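Local atomic coordinates of putative flavoprotein (Bacteroides eggerthii, PDB entry 4ICI), a protein that binds flavin mononucleotide and probably takes part in electron transfer or another redox reaction, as flavodoxin-like proteins do. Residues I16-F21 and R29-L34; G35-G40 and K159-W164; N107-I110 and S114-G117. All coordinates share one frame; numbering follows the deposited sequence.

Contact 1 of 3, residues I16-F21 and R29-L34; sequences ILVAYF and RAAEKL. With EDO (1,2-ethanediol), chain G.
Val18 is the first residue of strand 16-20 to touch residues 29-34 of helix 26-38, and the two elements run almost exactly antiparallel. Its CG1, set anti to the backbone N (chi1 -180°), reaches the methyl of Ala31 at 3.9 Å (CG1 to CB). The same carbon touches Leu34 of the next helical turn, CG1 to CD2 4.1 Å, while CG2 of Val18 lies beside CG of Leu34, so the isopropyl group straddles both helical residues. Ala19 turns to the other side of the sheet, where its methyl meets Phe109 of helix 104-112. Tyr20 points back to the helix. With chi1 at 69°, its CG sits between the backbone N and the carbonyl carbon, and the ring is laid over Ala31. The Ala31 methyl stands over one face as a CH-pi contact, CB 3.8 Å from the ring centroid and 27° off the normal, shifted toward the CG-CD1 side (CD1 to CB 3.5 Å). At the far end of the ring Tyr20 OH hydrogen-bonds O1 of a bound ethanediol, probably from the crystallisation liquor; at 2.5 Å from OH to O1 the bond is very short, and its exact length is doubtful. C1 of the diol lies at the ring edge. A leucine in place of Tyr20 would probably leave the Ala31 methyl without a flat surface to rest on and the diol without its hydroxyl partner. This strand and helix open the first beta-alpha-beta unit of the flavodoxin fold, and a bound FMN lies about 7 Å from the Tyr20 side chain. Side chain to side chain the contact is apolar, the small alanine probably letting the helix axis come within 9.0 Å of the strand's, and Tyr20 hydrogen-bonds at its hydroxyl end.

Contact 2 of 3, residues G35-G40 and K159-W164; sequences GAAVGG and KAIRAW
Ala37 and Ile161 meet where two helices of the flavodoxin-like alpha/beta/alpha sandwich, 26-38 and 158-168, lie side by side on one face of the parallel sheet. The close-packed part is apolar and small. CG2 of Ile161, placed anti to its own backbone N (chi1 -69° for CG1), comes to 4.0 Å from CB of Ala37, and CD1 of the same isoleucine approaches that methyl at 4.2 Å, so the alanine is touched by both ends of the branched chain. Val38 adds a looser touch through CG1. Leu34, one turn earlier, also packs on Ile161 and continues the apolar seam inward. The outer side is polar and far more open. There Arg162, an exposed residue whose chain runs extended from CG to NE, reaches over to the last turn of helix 26-38. Its guanidinium is also engaged by Glu158 of its own helix, which makes a salt bridge to NH2 and probably steadies the group. The carbonyl it approaches lies at a helix C terminus, where the partial negative charge would be expected to suit an arginine. Just beyond, a Schellman motif ends the helix: Gly39 leaves helical geometry with positive phi, and Gly40 N bonds back to Gly35 O. The polar link between the helices runs from NH2 of Arg162 to O of Ala37, 2.7 Å long but weak, its N-H...O angle only 117°.

Contact 3 of 3, residues N107-I110 and S114-G117; sequences NTFI and SLKG
Leu115 turns inward from the loop after helix 104-112 and packs its tip against Ile110 and Phe109 on the last turns of that helix. From CB, which points toward the helix but touches neither residue, the chain proceeds to CG; CG too stands back, 4.8 Å from the backbone O of Ile110. The branch point then divides the work. CD1 continues the extended chain, anti to CA (chi2 176°), and makes the contact: it lies 4.2 Å from CG1 of Ile110 and 4.3 Å from CG2 of the same residue, settling alongside the isoleucine branches. The same methyl comes to Phe109 obliquely, CD1 to CE2 4.4 Å. CD2, the other branch, turns toward the phenyl ring as well but more distantly, 4.8 Å from its CZ.

On the helix side, Phe109 has its ring anti to the backbone N (chi1 171°), which swings CE2 toward the leucine. The ring also meets that of His113, whose ND1 is hydrogen-bonded to O of Phe109 and so ties the helix end to the turn that follows. Beneath the contact, Phe109 and Ile110 both rest on Ile93, and Leu115 rests on Val91, placing all three over strand 90-96. The contact thus lies in the connection that leads from strand 90-96 through the helix to strand 119-125, a beta-alpha-beta crossover. Chemically it is purely apolar: three buried hydrocarbon side chains touch at slightly long van der Waals distances. Its hold is therefore probably the exclusion of water where the chain turns back toward the sheet, with little directional preference beyond the fit of one methyl to two neighbours.

From the N terminus, contact 1 closes first, folding helix 26-38 back on strand 16-20 after a short loop. Contact 2 opens next, on the last turn of that helix, and closes only near the C terminus, when helix 158-168 comes to lie beside it. Contact 3 is nested within this long loop and closes a short loop, setting the connection to strand 119-125 against the end of helix 104-112. None of them cross. Contacts 1 and 2 share a helix and touch through Val18 and Gly35, and through Ile16 and Val38. Helix 104-112 of contact 3 packs on the other face of strand 16-20, but contact 3 stays about 13 Å from contact 2 at the nearest atoms.

Contact 1 of 3, residues I16-F21 and R29-L34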
ATOM      1  N   ILE A  16      13.290   5.625   5.599  1.00 14.24           N
ATOM      2  CA  ILE A  16      12.183   5.280   4.705  1.00 13.43           C
ATOM      3  C   ILE A  16      11.770   3.818   4.905  1.00 12.47           C
ATOM      4  O   ILE A  16      12.614   2.917   4.919  1.00 14.51           O
ATOM      5  CB  ILE A  16      12.559   5.492   3.211  1.00 13.51           C
ATOM      6  CG1 ILE A  16      12.972   6.948   2.986  1.00 16.59           C
ATOM      7  CG2 ILE A  16      11.410   5.037   2.282  1.00 14.04           C
ATOM      8  CD1 ILE A  16      13.368   7.239   1.543  1.00 17.78           C
ATOM      9  N   LEU A  17      10.466   3.617   5.087  1.00 11.87           N
ATOM     10  CA  LEU A  17       9.841   2.311   5.049  1.00 11.77           C
ATOM     11  C   LEU A  17       8.956   2.179   3.834  1.00 10.38           C
ATOM     12  O   LEU A  17       8.217   3.120   3.487  1.00 11.18           O
ATOM     13  CB  LEU A  17       8.975   2.113   6.287  1.00 12.47           C
ATOM     14  CG  LEU A  17       8.310   0.750   6.469  1.00 12.38           C
ATOM     15  CD1 LEU A  17       9.370  -0.358   6.641  1.00 14.31           C
ATOM     16  CD2 LEU A  17       7.318   0.792   7.622  1.00 14.04           C
ATOM     17  N   VAL A  18       9.072   1.022   3.180  1.00 10.40           N
ATOM     18  CA  VAL A  18       8.191   0.617   2.092  1.00 10.04           C
ATOM     19  C   VAL A  18       7.336  -0.530   2.633  1.00  9.52           C
ATOM     20  O   VAL A  18       7.793  -1.671   2.695  1.00 11.50           O
ATOM     21  CB  VAL A  18       8.971   0.261   0.798  1.00 10.94           C
ATOM     22  CG1 VAL A  18       8.034  -0.157  -0.320  1.00 12.14           C
ATOM     23  CG2 VAL A  18       9.920   1.398   0.365  1.00 11.78           C
ATOM     24  N   ALA A  19       6.127  -0.195   3.051  1.00 10.00           N
ATOM     25  CA  ALA A  19       5.153  -1.184   3.510  1.00  9.42           C
ATOM     26  C   ALA A  19       4.289  -1.579   2.325  1.00  9.54           C
ATOM     27  O   ALA A  19       3.932  -0.729   1.507  1.00 11.79           O
ATOM     28  CB  ALA A  19       4.289  -0.599   4.665  1.00 10.61           C
ATOM     29  N   TYR A  20       3.946  -2.861   2.223  1.00  8.89           N
ATOM     30  CA  TYR A  20       3.140  -3.288   1.102  1.00  9.28           C
ATOM     31  C   TYR A  20       2.375  -4.550   1.384  1.00  9.35           C
ATOM     32  O   TYR A  20       2.861  -5.421   2.126  1.00 10.21           O
ATOM     33  CB  TYR A  20       4.000  -3.460  -0.176  1.00 10.48           C
ATOM     34  CG  TYR A  20       4.935  -4.629  -0.070  1.00  9.61           C
ATOM     35  CD1 TYR A  20       6.162  -4.530   0.592  1.00 11.91           C
ATOM     36  CD2 TYR A  20       4.551  -5.869  -0.539  1.00 10.92           C
ATOM     37  CE1 TYR A  20       7.001  -5.631   0.714  1.00 13.65           C
ATOM     38  CE2 TYR A  20       5.365  -6.954  -0.409  1.00 11.24           C
ATOM     39  CZ  TYR A  20       6.593  -6.835   0.218  1.00 12.26           C
ATOM     40  OH  TYR A  20       7.419  -7.945   0.345  1.00 16.22           O
ATOM     41  N   PHE A  21       1.210  -4.636   0.758  1.00  9.33           N
ATOM     42  CA  PHE A  21       0.450  -5.873   0.668  1.00  9.49           C
ATOM     43  C   PHE A  21       0.525  -6.368  -0.777  1.00  9.94           C
ATOM     44  O   PHE A  21       0.397  -5.595  -1.735  1.00  9.11           O
ATOM     45  CB  PHE A  21      -1.009  -5.600   1.055  1.00 10.11           C
ATOM     46  CG  PHE A  21      -1.960  -6.742   0.758  1.00  8.80           C
ATOM     47  CD1 PHE A  21      -1.788  -7.979   1.338  1.00  9.07           C
ATOM     48  CD2 PHE A  21      -3.017  -6.556  -0.090  1.00 11.37           C
ATOM     49  CE1 PHE A  21      -2.640  -9.007   1.047  1.00 10.54           C
ATOM     50  CE2 PHE A  21      -3.877  -7.581  -0.374  1.00 10.63           C
ATOM     51  CZ  PHE A  21      -3.679  -8.823   0.200  1.00 10.69           C
ATOM     52  N   ARG A  29       6.985  -7.045  -6.154  1.00 11.48           N
ATOM     53  CA  ARG A  29       8.070  -6.725  -7.073  1.00 12.72           C
ATOM     54  C   ARG A  29       8.219  -5.220  -7.241  1.00 11.29           C
ATOM     55  O   ARG A  29       9.353  -4.705  -7.257  1.00 12.87           O
ATOM     56  CB  ARG A  29       7.852  -7.429  -8.413  1.00 14.30           C
ATOM     57  CG  ARG A  29       8.075  -8.949  -8.326  1.00 20.28           C
ATOM     58  CD  ARG A  29       8.102  -9.689  -9.687  1.00 27.80           C
ATOM     59  NE  ARG A  29       6.961  -9.404 -10.572  1.00 35.17           N
ATOM     60  CZ  ARG A  29       5.779 -10.030 -10.559  1.00 37.41           C
ATOM     61  NH1 ARG A  29       5.508 -11.001  -9.683  1.00 32.59           N
ATOM     62  NH2 ARG A  29       4.840  -9.662 -11.441  1.00 41.37           N
ATOM     63  N   ALA A  30       7.093  -4.501  -7.324  1.00 11.68           N
ATOM     64  CA  ALA A  30       7.128  -3.041  -7.372  1.00 10.94           C
ATOM     65  C   ALA A  30       7.769  -2.476  -6.098  1.00  9.41           C
ATOM     66  O   ALA A  30       8.617  -1.577  -6.141  1.00 12.15           O
ATOM     67  CB  ALA A  30       5.715  -2.477  -7.567  1.00 13.12           C
ATOM     68  N   ALA A  31       7.355  -3.002  -4.958  1.00 10.33           N
ATOM     69  CA  ALA A  31       7.899  -2.576  -3.681  1.00  9.26           C
ATOM     70  C   ALA A  31       9.419  -2.770  -3.597  1.00 10.63           C
ATOM     71  O   ALA A  31      10.150  -1.949  -3.046  1.00 11.10           O
ATOM     72  CB  ALA A  31       7.186  -3.313  -2.536  1.00 10.11           C
ATOM     73  N   GLU A  32       9.871  -3.919  -4.084  1.00  9.94           N
ATOM     74  CA  GLU A  32      11.309  -4.235  -4.067  1.00 10.97           C
ATOM     75  C   GLU A  32      12.114  -3.244  -4.895  1.00  9.89           C
ATOM     76  O   GLU A  32      13.182  -2.786  -4.449  1.00 12.08           O
ATOM     77  CB  GLU A  32      11.511  -5.653  -4.560  1.00 10.09           C
ATOM     78  CG  GLU A  32      12.936  -6.173  -4.429  1.00 11.44           C
ATOM     79  CD  GLU A  32      13.096  -7.600  -4.870  1.00 12.39           C
ATOM     80  OE1 GLU A  32      12.064  -8.293  -4.979  1.00 16.45           O
ATOM     81  OE2 GLU A  32      14.249  -8.060  -5.070  1.00 13.10           O
ATOM     82  N   LYS A  33      11.587  -2.891  -6.068  1.00 11.08           N
ATOM     83  CA  LYS A  33      12.247  -1.887  -6.912  1.00 12.58           C
ATOM     84  C   LYS A  33      12.273  -0.523  -6.210  1.00 12.48           C
ATOM     85  O   LYS A  33      13.293   0.172  -6.208  1.00 14.40           O
ATOM     86  CB  LYS A  33      11.541  -1.749  -8.256  1.00 15.12           C
ATOM     87  CG  LYS A  33      11.619  -2.945  -9.179  1.00 19.22           C
ATOM     88  CD  LYS A  33      10.998  -2.631 -10.562  1.00 26.32           C
ATOM     89  CE  LYS A  33      11.378  -3.680 -11.609  1.00 32.29           C
ATOM     90  NZ  LYS A  33      11.090  -3.234 -13.028  1.00 34.92           N
ATOM     91  N   LEU A  34      11.139  -0.137  -5.616  1.00 12.22           N
ATOM     92  CA  LEU A  34      11.072   1.126  -4.881  1.00 11.99           C
ATOM     93  C   LEU A  34      12.066   1.165  -3.721  1.00 13.07           C
ATOM     94  O   LEU A  34      12.837   2.118  -3.566  1.00 13.39           O
ATOM     95  CB  LEU A  34       9.640   1.360  -4.410  1.00 12.18           C
ATOM     96  CG  LEU A  34       9.378   2.613  -3.597  1.00 12.42           C
ATOM     97  CD1 LEU A  34       9.826   3.883  -4.319  1.00 13.56           C
ATOM     98  CD2 LEU A  34       7.857   2.670  -3.321  1.00 13.20           C
TER
HETATM   99  C1  EDO G 205       5.838 -10.320  -0.507  1.00 19.35           C
HETATM  100  O1  EDO G 205       6.943 -10.360   0.397  1.00 31.96           O
HETATM  101  C2  EDO G 205       5.525 -11.536  -1.400  1.00 31.49           C
HETATM  102  O2  EDO G 205       6.421 -11.838  -2.516  1.00 27.38           O

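Contact 2 of 3, residues G35-G40 and K159-W164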
ATOM      1  N   GLY A  35      12.062   0.117  -2.897  1.00 11.55           N
ATOM      2  CA  GLY A  35      12.956   0.071  -1.758  1.00 11.67           C
ATOM      3  C   GLY A  35      14.422   0.102  -2.176  1.00 12.18           C
ATOM      4  O   GLY A  35      15.213   0.808  -1.564  1.00 14.94           O
ATOM      5  N   ALA A  36      14.764  -0.649  -3.231  1.00 13.21           N
ATOM      6  CA  ALA A  36      16.137  -0.633  -3.786  1.00 14.88           C
ATOM      7  C   ALA A  36      16.526   0.770  -4.233  1.00 16.96           C
ATOM      8  O   ALA A  36      17.651   1.218  -3.968  1.00 20.43           O
ATOM      9  CB  ALA A  36      16.269  -1.627  -4.946  1.00 15.98           C
ATOM     10  N   ALA A  37      15.582   1.480  -4.838  1.00 14.99           N
ATOM     11  CA  ALA A  37      15.889   2.790  -5.422  1.00 15.16           C
ATOM     12  C   ALA A  37      16.175   3.819  -4.338  1.00 16.23           C
ATOM     13  O   ALA A  37      17.036   4.700  -4.508  1.00 20.77           O
ATOM     14  CB  ALA A  37      14.719   3.246  -6.312  1.00 15.92           C
ATOM     15  N   VAL A  38      15.431   3.744  -3.242  1.00 16.72           N
ATOM     16  CA  VAL A  38      15.522   4.739  -2.157  1.00 17.88           C
ATOM     17  C   VAL A  38      16.338   4.284  -0.953  1.00 17.50           C
ATOM     18  O   VAL A  38      16.539   5.061  -0.022  1.00 20.86           O
ATOM     19  CB  VAL A  38      14.123   5.221  -1.707  1.00 19.05           C
ATOM     20  CG1 VAL A  38      13.280   5.637  -2.932  1.00 21.73           C
ATOM     21  CG2 VAL A  38      13.403   4.153  -0.900  1.00 18.16           C
ATOM     22  N   GLY A  39      16.819   3.041  -0.968  1.00 17.41           N
ATOM     23  CA  GLY A  39      17.497   2.480   0.188  1.00 17.12           C
ATOM     24  C   GLY A  39      16.595   2.316   1.384  1.00 17.28           C
ATOM     25  O   GLY A  39      17.042   2.478   2.523  1.00 20.82           O
ATOM     26  N   GLY A  40      15.327   1.985   1.119  1.00 15.64           N
ATOM     27  CA  GLY A  40      14.355   1.835   2.175  1.00 16.67           C
ATOM     28  C   GLY A  40      14.245   0.411   2.696  1.00 15.32           C
ATOM     29  O   GLY A  40      14.511  -0.553   1.973  1.00 19.22           O
ATOM     30  N   LYS A 159      14.939   5.501 -12.717  1.00 15.96           N
ATOM     31  CA  LYS A 159      14.840   6.866 -13.245  1.00 17.35           C
ATOM     32  C   LYS A 159      13.435   7.420 -13.067  1.00 14.23           C
ATOM     33  O   LYS A 159      13.258   8.602 -12.727  1.00 15.44           O
ATOM     34  CB  LYS A 159      15.245   6.933 -14.727  1.00 18.87           C
ATOM     35  CG  LYS A 159      16.732   6.745 -14.978  1.00 22.70           C
ATOM     36  CD  LYS A 159      17.019   6.668 -16.464  1.00 29.00           C
ATOM     37  CE  LYS A 159      18.524   6.547 -16.700  1.00 38.13           C
ATOM     38  NZ  LYS A 159      18.870   6.109 -18.097  1.00 45.03           N
ATOM     39  N   ALA A 160      12.435   6.587 -13.281  1.00 14.45           N
ATOM     40  CA  ALA A 160      11.055   7.037 -13.131  1.00 14.26           C
ATOM     41  C   ALA A 160      10.718   7.256 -11.655  1.00 13.53           C
ATOM     42  O   ALA A 160      10.009   8.211 -11.308  1.00 13.26           O
ATOM     43  CB  ALA A 160      10.099   6.062 -13.780  1.00 16.28           C
ATOM     44  N   ILE A 161      11.209   6.378 -10.785  1.00 13.59           N
ATOM     45  CA  ILE A 161      11.001   6.539  -9.345  1.00 12.99           C
ATOM     46  C   ILE A 161      11.638   7.832  -8.865  1.00 12.98           C
ATOM     47  O   ILE A 161      11.009   8.616  -8.148  1.00 14.36           O
ATOM     48  CB  ILE A 161      11.513   5.316  -8.547  1.00 14.90           C
ATOM     49  CG1 ILE A 161      10.611   4.106  -8.837  1.00 15.03           C
ATOM     50  CG2 ILE A 161      11.626   5.662  -7.029  1.00 15.45           C
ATOM     51  CD1 ILE A 161      11.180   2.729  -8.444  1.00 16.82           C
ATOM     52  N   ARG A 162      12.873   8.093  -9.285  1.00 13.69           N
ATOM     53  CA  ARG A 162      13.550   9.294  -8.845  1.00 14.66           C
ATOM     54  C   ARG A 162      12.814  10.550  -9.305  1.00 14.24           C
ATOM     55  O   ARG A 162      12.718  11.509  -8.551  1.00 13.81           O
ATOM     56  CB  ARG A 162      15.020   9.280  -9.290  1.00 18.78           C
ATOM     57  CG  ARG A 162      15.776   8.158  -8.577  1.00 26.62           C
ATOM     58  CD  ARG A 162      17.294   8.297  -8.682  1.00 38.90           C
ATOM     59  NE  ARG A 162      17.954   7.136  -8.086  1.00 49.27           N
ATOM     60  CZ  ARG A 162      18.011   6.869  -6.777  1.00 55.94           C
ATOM     61  NH1 ARG A 162      17.453   7.685  -5.872  1.00 58.86           N
ATOM     62  NH2 ARG A 162      18.641   5.773  -6.362  1.00 55.20           N
ATOM     63  N   ALA A 163      12.275  10.540 -10.520  1.00 13.15           N
ATOM     64  CA  ALA A 163      11.555  11.710 -11.031  1.00 12.26           C
ATOM     65  C   ALA A 163      10.288  11.966 -10.195  1.00 13.28           C
ATOM     66  O   ALA A 163       9.992  13.095  -9.813  1.00 12.34           O
ATOM     67  CB  ALA A 163      11.204  11.518 -12.543  1.00 13.23           C
ATOM     68  N   TRP A 164       9.519  10.909  -9.933  1.00 12.15           N
ATOM     69  CA  TRP A 164       8.350  10.997  -9.053  1.00 11.30           C
ATOM     70  C   TRP A 164       8.716  11.616  -7.698  1.00 10.67           C
ATOM     71  O   TRP A 164       8.051  12.547  -7.206  1.00 10.68           O
ATOM     72  CB  TRP A 164       7.796   9.585  -8.860  1.00 10.85           C
ATOM     73  CG  TRP A 164       6.852   9.355  -7.693  1.00 10.72           C
ATOM     74  CD1 TRP A 164       5.912  10.207  -7.160  1.00 10.24           C
ATOM     75  CD2 TRP A 164       6.722   8.136  -6.986  1.00 10.25           C
ATOM     76  NE1 TRP A 164       5.200   9.569  -6.175  1.00 11.00           N
ATOM     77  CE2 TRP A 164       5.681   8.294  -6.045  1.00 11.12           C
ATOM     78  CE3 TRP A 164       7.359   6.907  -7.081  1.00 11.70           C
ATOM     79  CZ2 TRP A 164       5.279   7.265  -5.197  1.00 11.07           C
ATOM     80  CZ3 TRP A 164       6.990   5.897  -6.217  1.00 12.73           C
ATOM     81  CH2 TRP A 164       5.950   6.070  -5.304  1.00 11.19           C
TER

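Contact 3 of 3, residues N107-I110 and S114-G117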
ATOM      1  N   ASN A 107      -6.238  -0.629   5.401  1.00  8.55           N
ATOM      2  CA  ASN A 107      -6.872   0.043   6.529  1.00  9.22           C
ATOM      3  C   ASN A 107      -6.412  -0.577   7.864  1.00  8.70           C
ATOM      4  O   ASN A 107      -6.138   0.130   8.840  1.00  9.79           O
ATOM      5  CB  ASN A 107      -8.399   0.000   6.426  1.00  9.14           C
ATOM      6  CG  ASN A 107      -8.922   0.599   5.132  1.00  9.11           C
ATOM      7  OD1 ASN A 107      -9.005  -0.085   4.099  1.00 11.74           O
ATOM      8  ND2 ASN A 107      -9.272   1.886   5.171  1.00 11.52           N
ATOM      9  N   THR A 108      -6.328  -1.916   7.925  1.00  8.86           N
ATOM     10  CA  THR A 108      -5.820  -2.547   9.152  1.00  8.98           C
ATOM     11  C   THR A 108      -4.407  -2.043   9.477  1.00  8.53           C
ATOM     12  O   THR A 108      -4.113  -1.693  10.632  1.00  9.73           O
ATOM     13  CB  THR A 108      -5.783  -4.072   9.044  1.00  8.82           C
ATOM     14  OG1 THR A 108      -7.041  -4.511   8.522  1.00  9.91           O
ATOM     15  CG2 THR A 108      -5.453  -4.719  10.390  1.00 10.30           C
ATOM     16  N   PHE A 109      -3.560  -1.945   8.456  1.00  8.63           N
ATOM     17  CA  PHE A 109      -2.216  -1.450   8.641  1.00  9.24           C
ATOM     18  C   PHE A 109      -2.186  -0.013   9.181  1.00  9.70           C
ATOM     19  O   PHE A 109      -1.518   0.283  10.203  1.00 10.52           O
ATOM     20  CB  PHE A 109      -1.418  -1.510   7.329  1.00  9.79           C
ATOM     21  CG  PHE A 109      -0.098  -0.804   7.426  1.00  9.77           C
ATOM     22  CD1 PHE A 109       0.938  -1.343   8.169  1.00 12.48           C
ATOM     23  CD2 PHE A 109       0.109   0.423   6.765  1.00 10.76           C
ATOM     24  CE1 PHE A 109       2.147  -0.673   8.287  1.00 12.21           C
ATOM     25  CE2 PHE A 109       1.314   1.076   6.909  1.00 12.03           C
ATOM     26  CZ  PHE A 109       2.312   0.530   7.661  1.00 12.92           C
ATOM     27  N   ILE A 110      -2.914   0.876   8.509  1.00 10.48           N
ATOM     28  CA  ILE A 110      -2.899   2.301   8.870  1.00  9.59           C
ATOM     29  C   ILE A 110      -3.428   2.482  10.297  1.00 10.58           C
ATOM     30  O   ILE A 110      -2.876   3.264  11.068  1.00 11.32           O
ATOM     31  CB  ILE A 110      -3.694   3.133   7.864  1.00  8.97           C
ATOM     32  CG1 ILE A 110      -2.954   3.193   6.525  1.00  9.85           C
ATOM     33  CG2 ILE A 110      -3.974   4.573   8.394  1.00 10.87           C
ATOM     34  CD1 ILE A 110      -3.817   3.671   5.383  1.00 11.16           C
ATOM     35  N   SER A 114       1.084   3.977  14.301  1.00 19.16           N
ATOM     36  CA  SER A 114       1.045   5.429  14.384  1.00 19.43           C
ATOM     37  C   SER A 114       1.848   6.023  13.232  1.00 17.49           C
ATOM     38  O   SER A 114       3.052   5.784  13.123  1.00 20.04           O
ATOM     39  CB  SER A 114       1.588   5.949  15.704  1.00 22.99           C
ATOM     40  OG  SER A 114       1.494   7.377  15.701  1.00 29.41           O
ATOM     41  N   LEU A 115       1.156   6.740  12.364  1.00 16.06           N
ATOM     42  CA  LEU A 115       1.770   7.381  11.217  1.00 15.54           C
ATOM     43  C   LEU A 115       1.720   8.908  11.340  1.00 16.44           C
ATOM     44  O   LEU A 115       2.126   9.627  10.419  1.00 15.32           O
ATOM     45  CB  LEU A 115       1.074   6.916   9.933  1.00 15.57           C
ATOM     46  CG  LEU A 115       1.156   5.401   9.681  1.00 13.56           C
ATOM     47  CD1 LEU A 115       0.339   5.069   8.439  1.00 16.68           C
ATOM     48  CD2 LEU A 115       2.604   4.913   9.524  1.00 16.79           C
ATOM     49  N   LYS A 116       1.252   9.392  12.486  1.00 18.31           N
ATOM     50  CA  LYS A 116       1.296  10.825  12.813  1.00 21.52           C
ATOM     51  C   LYS A 116       2.700  11.396  12.679  1.00 18.34           C
ATOM     52  O   LYS A 116       3.670  10.790  13.127  1.00 22.06           O
ATOM     53  CB  LYS A 116       0.773  11.041  14.241  1.00 25.27           C
ATOM     54  CG  LYS A 116       0.814  12.486  14.742  1.00 28.41           C
ATOM     55  CD  LYS A 116       0.078  12.656  16.082  1.00 37.94           C
ATOM     56  CE  LYS A 116       0.881  12.100  17.232  1.00 44.49           C
ATOM     57  NZ  LYS A 116       0.370  12.594  18.544  1.00 48.88           N
ATOM     58  N   GLY A 117       2.801  12.534  11.989  1.00 19.65           N
ATOM     59  CA  GLY A 117       4.065  13.207  11.798  1.00 20.77           C
ATOM     60  C   GLY A 117       4.877  12.752  10.608  1.00 19.01           C
ATOM     61  O   GLY A 117       5.791  13.446  10.207  1.00 23.61           O
TER